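Local coordinates for protein thiosulfate reductase (Thermus thermophilus, PDB 2VPZ) that probably reduces thiosulfate or polysulfide, as a molybdenum oxidoreductase that holds a [4Fe-4S] cluster and two molybdopterin guanine dinucleotide cofactors, at residues Cys47-Gly52 with Gly190-Ile195; Arg75-Pro80 with Gln218-Ala223. One frame throughout, in Å; residues are numbered along the deposited sequence.

Both contacts clasp the same [4Fe-4S] cluster, their centres about 12 Å apart, and each joins a cysteine-bearing loop to a segment 138 residues further along the chain. Contact 1 supplies C47 and C51 as ligands and contact 2 supplies C79; C44 completes the set. They also meet directly, W49 CZ2 of 47-52 lying 4.3 Å from Q218 N of 218-223. Their relation to the molybdenum site differs. In contact 1 the E193 side chain is about 8 Å from the molybdenum and F48 touches a pterin cofactor, whereas in contact 2 the Q220 side chain is about 14 Å from a bound molybdopterin guanine dinucleotide and another protein chain packs close by.

Contact 1 of 2, residues Cys47-Gly52 with Gly190-Ile195; sequences CFWRCG and GGHEPI. With SF4 (iron/sulfur cluster), chain G.
The indole of W49 reaches from the cluster loop to 190-195. Its CB lies 3.8 Å from S4 of the cluster, and with CG anti to the backbone N (chi1 -159°) the ring extends from there to G191, H192 and E193. Along the way C51 SG lies in the indole plane at its edge, and NE1 is hydrogen-bonded to T217 OG1 outside the two segments. Further out, CZ2 sits over the centre of one face of the H192 imidazole, 3.7 Å from its NE2; the six-membered ring of W49 and the H192 ring have their planes 32° apart. At the far corner, CZ3 meets two oxygens: G191 O approaches obliquely at 3.2 Å, while E193 OE2 comes in at the ring edge, also 3.2 Å from CZ3. CE3 lies near G191 O too, and CH2 near E193 OE2. Carboxylate and indole are nearly coplanar, 3° apart.

The backbone at W49 is held as well. A type I turn from C47 to R50 directs W49 N at C47 SG in a nearly straight hydrogen bond of 3.5 Å, and that same sulfur binds FE3 at 2.3 Å. C51 SG holds FE1 at 2.2 Å. Such N-H to cysteine-sulfur bonds are familiar in iron-sulfur proteins, where they probably help set the cluster potential.

G191 O and E193 OE2 are both acceptors, and R332 NH1 serves both, while R177 pairs with E193 OE1. The chemistry suggests that the weakly positive C-H edge of W49 is probably attracted to a carboxylate already balanced by arginines.

Contact 2 of 2, residues Arg75-Pro80 with Gln218-Ala223; sequences RGRLCP and QLQDFA. With SF4 (iron/sulfur cluster), chain G.
A single carboxylate oxygen of D221 faces both terminal nitrogens of R75, an unequal fork rather than the usual two-by-two pairing. R75 NH2 makes the strong arm, a 2.8 Å salt-bridged hydrogen bond to D221 OD1 with an N-H...O angle of 164°. It uses the syn lone pair of OD1, which lies in the guanidinium plane although the carboxylate itself is turned 45° from it. The other arm, R75 NH1 to D221 OD1, is weak at 3.4 Å.

Reach comes from an arginine chain extended from CG to NE (chi3 -180°), running antiparallel alongside the Q220 side chain. The end of that glutamine is wedged between two arginines, with R75 CD and NH1 along it and R77 CB and CG crossing it at about a right angle; which way round its amide lies is doubtful. R77 then bends back, and R75 O sits opposite the middle of one face of its guanidinium, 3.7 Å from the plane. Between them, the backbone angles of G76 would jam a CB against R75 O, which by itself calls for glycine, and a CB would also run into R77 NH2. Were R75 an alanine, D221 would probably lose its charged mate in this contact and Q220 the chain lying along it.

The loop leads straight to the metal. L78 CD1 rests 3.8 Å from cluster S3, and L78 O is hydrogen-bonded by a polar side chain of another protein chain. C79 SG binds FE2 at 2.3 Å and also caps the helix that starts at P80. C79 is the last cysteine of the C-x2-C-x3-C-x27-C pattern, the [4Fe-4S] site characteristic of the amino-terminal part of molybdopterin oxidoreductases.

Contact 1 of 2, residues Cys47-Gly52 with Gly190-Ile195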
loop_
_atom_site.group_PDB
_atom_site.type_symbol
_atom_site.label_atom_id
_atom_site.label_comp_id
_atom_site.label_asym_id
_atom_site.label_seq_id
_atom_site.Cartn_x
_atom_site.Cartn_y
_atom_site.Cartn_z
ATOM N N CYS A 47 -4.436 -32.489 22.337
ATOM C CA CYS A 47 -3.023 -32.885 22.273
ATOM C C CYS A 47 -2.483 -32.906 23.727
ATOM O O CYS A 47 -3.256 -32.742 24.676
ATOM C CB CYS A 47 -2.177 -31.964 21.380
ATOM S SG CYS A 47 -1.696 -30.306 22.076
ATOM N N PHE A 48 -1.183 -33.067 23.925
ATOM C CA PHE A 48 -0.684 -33.167 25.273
ATOM C C PHE A 48 -0.408 -31.856 26.019
ATOM O O PHE A 48 -0.006 -31.871 27.167
ATOM C CB PHE A 48 0.541 -34.129 25.256
ATOM C CG PHE A 48 0.315 -35.417 24.424
ATOM C CD1 PHE A 48 1.287 -35.903 23.535
ATOM C CD2 PHE A 48 -0.914 -36.095 24.511
ATOM C CE1 PHE A 48 1.016 -37.059 22.738
ATOM C CE2 PHE A 48 -1.187 -37.254 23.715
ATOM C CZ PHE A 48 -0.230 -37.730 22.834
ATOM N N TRP A 49 -0.680 -30.710 25.399
ATOM C CA TRP A 49 -0.446 -29.419 26.074
ATOM C C TRP A 49 -1.405 -29.278 27.286
ATOM O O TRP A 49 -1.104 -28.566 28.257
ATOM C CB TRP A 49 -0.601 -28.259 25.100
ATOM C CG TRP A 49 0.080 -26.945 25.524
ATOM C CD1 TRP A 49 -0.543 -25.775 25.864
ATOM C CD2 TRP A 49 1.501 -26.656 25.552
ATOM N NE1 TRP A 49 0.387 -24.797 26.103
ATOM C CE2 TRP A 49 1.646 -25.299 25.921
ATOM C CE3 TRP A 49 2.658 -27.413 25.292
ATOM C CZ2 TRP A 49 2.909 -24.676 26.067
ATOM C CZ3 TRP A 49 3.930 -26.788 25.434
ATOM C CH2 TRP A 49 4.029 -25.438 25.819
ATOM N N ARG A 50 -2.543 -29.967 27.179
ATOM C CA ARG A 50 -3.628 -30.041 28.162
ATOM C C ARG A 50 -4.186 -28.658 28.645
ATOM O O ARG A 50 -4.239 -28.380 29.842
ATOM C CB ARG A 50 -3.196 -30.969 29.330
ATOM C CG ARG A 50 -2.903 -32.484 28.923
ATOM C CD ARG A 50 -2.249 -33.379 30.035
ATOM N NE ARG A 50 -0.869 -33.776 29.753
ATOM C CZ ARG A 50 -0.451 -34.960 29.308
ATOM N NH1 ARG A 50 -1.306 -35.947 29.077
ATOM N NH2 ARG A 50 0.856 -35.171 29.056
ATOM N N CYS A 51 -4.607 -27.800 27.707
ATOM C CA CYS A 51 -5.167 -26.470 28.027
ATOM C C CYS A 51 -6.474 -26.611 28.843
ATOM O O CYS A 51 -7.249 -27.563 28.642
ATOM C CB CYS A 51 -5.454 -25.619 26.745
ATOM S SG CYS A 51 -4.099 -25.472 25.520
ATOM N N GLY A 52 -6.675 -25.681 29.780
ATOM C CA GLY A 52 -7.872 -25.618 30.593
ATOM C C GLY A 52 -8.944 -24.940 29.735
ATOM O O GLY A 52 -8.682 -23.890 29.136
ATOM N N GLY A 190 10.938 -30.210 30.523
ATOM C CA GLY A 190 9.522 -30.380 30.835
ATOM C C GLY A 190 8.492 -30.278 29.721
ATOM O O GLY A 190 8.870 -29.991 28.592
ATOM N N GLY A 191 7.210 -30.498 30.032
ATOM C CA GLY A 191 6.124 -30.404 29.067
ATOM C C GLY A 191 5.709 -28.992 28.635
ATOM O O GLY A 191 5.243 -28.767 27.512
ATOM N N HIS A 192 5.865 -28.025 29.554
ATOM C CA HIS A 192 5.559 -26.593 29.297
ATOM C C HIS A 192 6.942 -25.913 29.334
ATOM O O HIS A 192 7.265 -25.254 30.309
ATOM C CB HIS A 192 4.646 -25.977 30.409
ATOM C CG HIS A 192 3.862 -24.766 30.004
ATOM N ND1 HIS A 192 4.424 -23.557 29.728
ATOM C CD2 HIS A 192 2.547 -24.591 29.842
ATOM C CE1 HIS A 192 3.502 -22.684 29.394
ATOM N NE2 HIS A 192 2.339 -23.295 29.451
ATOM N N GLU A 193 7.733 -26.073 28.271
ATOM C CA GLU A 193 9.084 -25.525 28.247
ATOM C C GLU A 193 9.205 -24.099 28.853
ATOM O O GLU A 193 8.521 -23.145 28.381
ATOM C CB GLU A 193 9.764 -25.702 26.840
ATOM C CG GLU A 193 8.839 -25.889 25.582
ATOM C CD GLU A 193 8.318 -27.326 25.253
ATOM O OE1 GLU A 193 9.120 -28.231 24.932
ATOM O OE2 GLU A 193 7.079 -27.535 25.280
ATOM N N PRO A 194 10.035 -23.930 29.948
ATOM C CA PRO A 194 10.354 -22.724 30.736
ATOM C C PRO A 194 11.033 -21.459 30.159
ATOM O O PRO A 194 11.971 -20.934 30.767
ATOM C CB PRO A 194 11.121 -23.287 31.937
ATOM C CG PRO A 194 11.954 -24.376 31.309
ATOM C CD PRO A 194 10.943 -25.026 30.314
ATOM N N ILE A 195 10.558 -20.989 29.007
ATOM C CA ILE A 195 11.112 -19.806 28.331
ATOM C C ILE A 195 10.330 -18.544 28.722
ATOM O O ILE A 195 9.099 -18.519 28.691
ATOM C CB ILE A 195 11.069 -19.947 26.755
ATOM C CG1 ILE A 195 11.845 -21.197 26.331
ATOM C CG2 ILE A 195 11.630 -18.678 26.065
ATOM C CD1 ILE A 195 11.076 -22.522 26.504
HETATM FE FE1 SF4 G . -4.419 -26.911 23.848
HETATM FE FE2 SF4 G . -4.665 -26.789 21.113
HETATM FE FE3 SF4 G . -3.557 -28.984 22.342
HETATM FE FE4 SF4 G . -6.249 -28.539 22.557
HETATM S S1 SF4 G . -5.107 -28.989 20.610
HETATM S S2 SF4 G . -4.806 -29.150 24.271
HETATM S S3 SF4 G . -6.295 -26.251 22.639
HETATM S S4 SF4 G . -2.684 -26.834 22.324
#

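Contact 2 of 2, residues Arg75-Pro80 with Gln218-Ala223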
loop_
_atom_site.group_PDB
_atom_site.type_symbol
_atom_site.label_atom_id
_atom_site.label_comp_id
_atom_site.label_asym_id
_atom_site.label_seq_id
_atom_site.Cartn_x
_atom_site.Cartn_y
_atom_site.Cartn_z
ATOM N N ARG A 75 -5.608 -18.895 28.850
ATOM C CA ARG A 75 -5.833 -17.454 29.110
ATOM C C ARG A 75 -6.932 -16.833 28.218
ATOM O O ARG A 75 -6.779 -15.696 27.759
ATOM C CB ARG A 75 -4.597 -16.594 28.876
ATOM C CG ARG A 75 -3.329 -17.035 29.449
ATOM C CD ARG A 75 -2.316 -16.247 28.698
ATOM N NE ARG A 75 -0.947 -16.491 29.067
ATOM C CZ ARG A 75 0.064 -16.361 28.223
ATOM N NH1 ARG A 75 -0.199 -15.995 26.982
ATOM N NH2 ARG A 75 1.302 -16.608 28.610
ATOM N N GLY A 76 -7.998 -17.568 27.950
ATOM C CA GLY A 76 -9.070 -17.070 27.124
ATOM C C GLY A 76 -9.105 -17.486 25.658
ATOM O O GLY A 76 -10.179 -17.474 25.024
ATOM N N ARG A 77 -7.949 -17.853 25.105
ATOM C CA ARG A 77 -7.781 -18.322 23.720
ATOM C C ARG A 77 -7.737 -19.873 23.570
ATOM O O ARG A 77 -7.666 -20.615 24.564
ATOM C CB ARG A 77 -6.514 -17.743 23.057
ATOM C CG ARG A 77 -5.924 -16.483 23.658
ATOM C CD ARG A 77 -6.612 -15.244 23.127
ATOM N NE ARG A 77 -7.707 -14.801 23.986
ATOM C CZ ARG A 77 -7.676 -13.711 24.737
ATOM N NH1 ARG A 77 -6.602 -12.954 24.722
ATOM N NH2 ARG A 77 -8.703 -13.374 25.503
ATOM N N LEU A 78 -7.758 -20.335 22.317
ATOM C CA LEU A 78 -7.741 -21.740 21.922
ATOM C C LEU A 78 -7.257 -21.876 20.456
ATOM O O LEU A 78 -7.588 -21.034 19.605
ATOM C CB LEU A 78 -9.158 -22.363 22.076
ATOM C CG LEU A 78 -9.382 -23.695 22.837
ATOM C CD1 LEU A 78 -8.643 -23.663 24.203
ATOM C CD2 LEU A 78 -10.890 -23.972 23.048
ATOM N N CYS A 79 -6.466 -22.911 20.162
ATOM C CA CYS A 79 -5.983 -23.168 18.814
ATOM C C CYS A 79 -7.097 -23.918 18.050
ATOM O O CYS A 79 -8.076 -24.360 18.657
ATOM C CB CYS A 79 -4.689 -24.033 18.834
ATOM S SG CYS A 79 -4.937 -25.903 18.983
ATOM N N PRO A 80 -6.963 -24.073 16.705
ATOM C CA PRO A 80 -7.958 -24.784 15.875
ATOM C C PRO A 80 -8.308 -26.224 16.345
ATOM O O PRO A 80 -9.480 -26.634 16.366
ATOM C CB PRO A 80 -7.366 -24.732 14.459
ATOM C CG PRO A 80 -5.856 -24.549 14.696
ATOM C CD PRO A 80 -5.772 -23.700 15.932
ATOM N N GLN A 218 2.458 -21.124 23.714
ATOM C CA GLN A 218 3.691 -20.704 23.079
ATOM C C GLN A 218 3.401 -19.919 21.774
ATOM O O GLN A 218 4.235 -19.146 21.333
ATOM C CB GLN A 218 4.680 -21.875 22.861
ATOM C CG GLN A 218 4.341 -22.912 21.777
ATOM C CD GLN A 218 5.586 -23.544 21.061
ATOM O OE1 GLN A 218 6.704 -23.588 21.610
ATOM N NE2 GLN A 218 5.370 -24.053 19.849
ATOM N N LEU A 219 2.216 -20.106 21.186
ATOM C CA LEU A 219 1.841 -19.329 19.985
ATOM C C LEU A 219 1.590 -17.883 20.518
ATOM O O LEU A 219 2.155 -16.902 20.023
ATOM C CB LEU A 219 0.572 -19.881 19.312
ATOM C CG LEU A 219 0.222 -19.356 17.912
ATOM C CD1 LEU A 219 1.505 -19.205 17.070
ATOM C CD2 LEU A 219 -0.804 -20.310 17.217
ATOM N N GLN A 220 0.747 -17.790 21.539
ATOM C CA GLN A 220 0.457 -16.534 22.205
ATOM C C GLN A 220 1.757 -15.791 22.577
ATOM O O GLN A 220 1.949 -14.653 22.175
ATOM C CB GLN A 220 -0.355 -16.754 23.482
ATOM C CG GLN A 220 -1.752 -17.246 23.255
ATOM C CD GLN A 220 -2.494 -17.470 24.533
ATOM O OE1 GLN A 220 -3.325 -18.378 24.656
ATOM N NE2 GLN A 220 -2.184 -16.630 25.526
ATOM N N ASP A 221 2.649 -16.439 23.324
ATOM C CA ASP A 221 3.910 -15.825 23.771
ATOM C C ASP A 221 4.849 -15.342 22.639
ATOM O O ASP A 221 5.433 -14.228 22.679
ATOM C CB ASP A 221 4.709 -16.777 24.716
ATOM C CG ASP A 221 3.972 -17.076 26.041
ATOM O OD1 ASP A 221 3.094 -16.272 26.430
ATOM O OD2 ASP A 221 4.309 -18.097 26.686
ATOM N N PHE A 222 5.020 -16.192 21.626
ATOM C CA PHE A 222 5.832 -15.893 20.436
ATOM C C PHE A 222 5.256 -14.630 19.753
ATOM O O PHE A 222 6.007 -13.712 19.386
ATOM C CB PHE A 222 5.800 -17.101 19.466
ATOM C CG PHE A 222 6.617 -16.904 18.167
ATOM C CD1 PHE A 222 8.013 -16.751 18.192
ATOM C CD2 PHE A 222 5.973 -16.915 16.923
ATOM C CE1 PHE A 222 8.758 -16.627 16.996
ATOM C CE2 PHE A 222 6.689 -16.779 15.719
ATOM C CZ PHE A 222 8.090 -16.639 15.752
ATOM N N ALA A 223 3.932 -14.590 19.585
ATOM C CA ALA A 223 3.245 -13.450 18.976
ATOM C C ALA A 223 3.434 -12.156 19.804
ATOM O O ALA A 223 3.588 -11.067 19.245
ATOM C CB ALA A 223 1.740 -13.751 18.783
HETATM FE FE1 SF4 G . -4.419 -26.911 23.848
HETATM FE FE2 SF4 G . -4.665 -26.789 21.113
HETATM FE FE3 SF4 G . -3.557 -28.984 22.342
HETATM FE FE4 SF4 G . -6.249 -28.539 22.557
HETATM S S1 SF4 G . -5.107 -28.989 20.610
HETATM S S2 SF4 G . -4.806 -29.150 24.271
HETATM S S3 SF4 G . -6.295 -26.251 22.639
HETATM S S4 SF4 G . -2.684 -26.834 22.324
#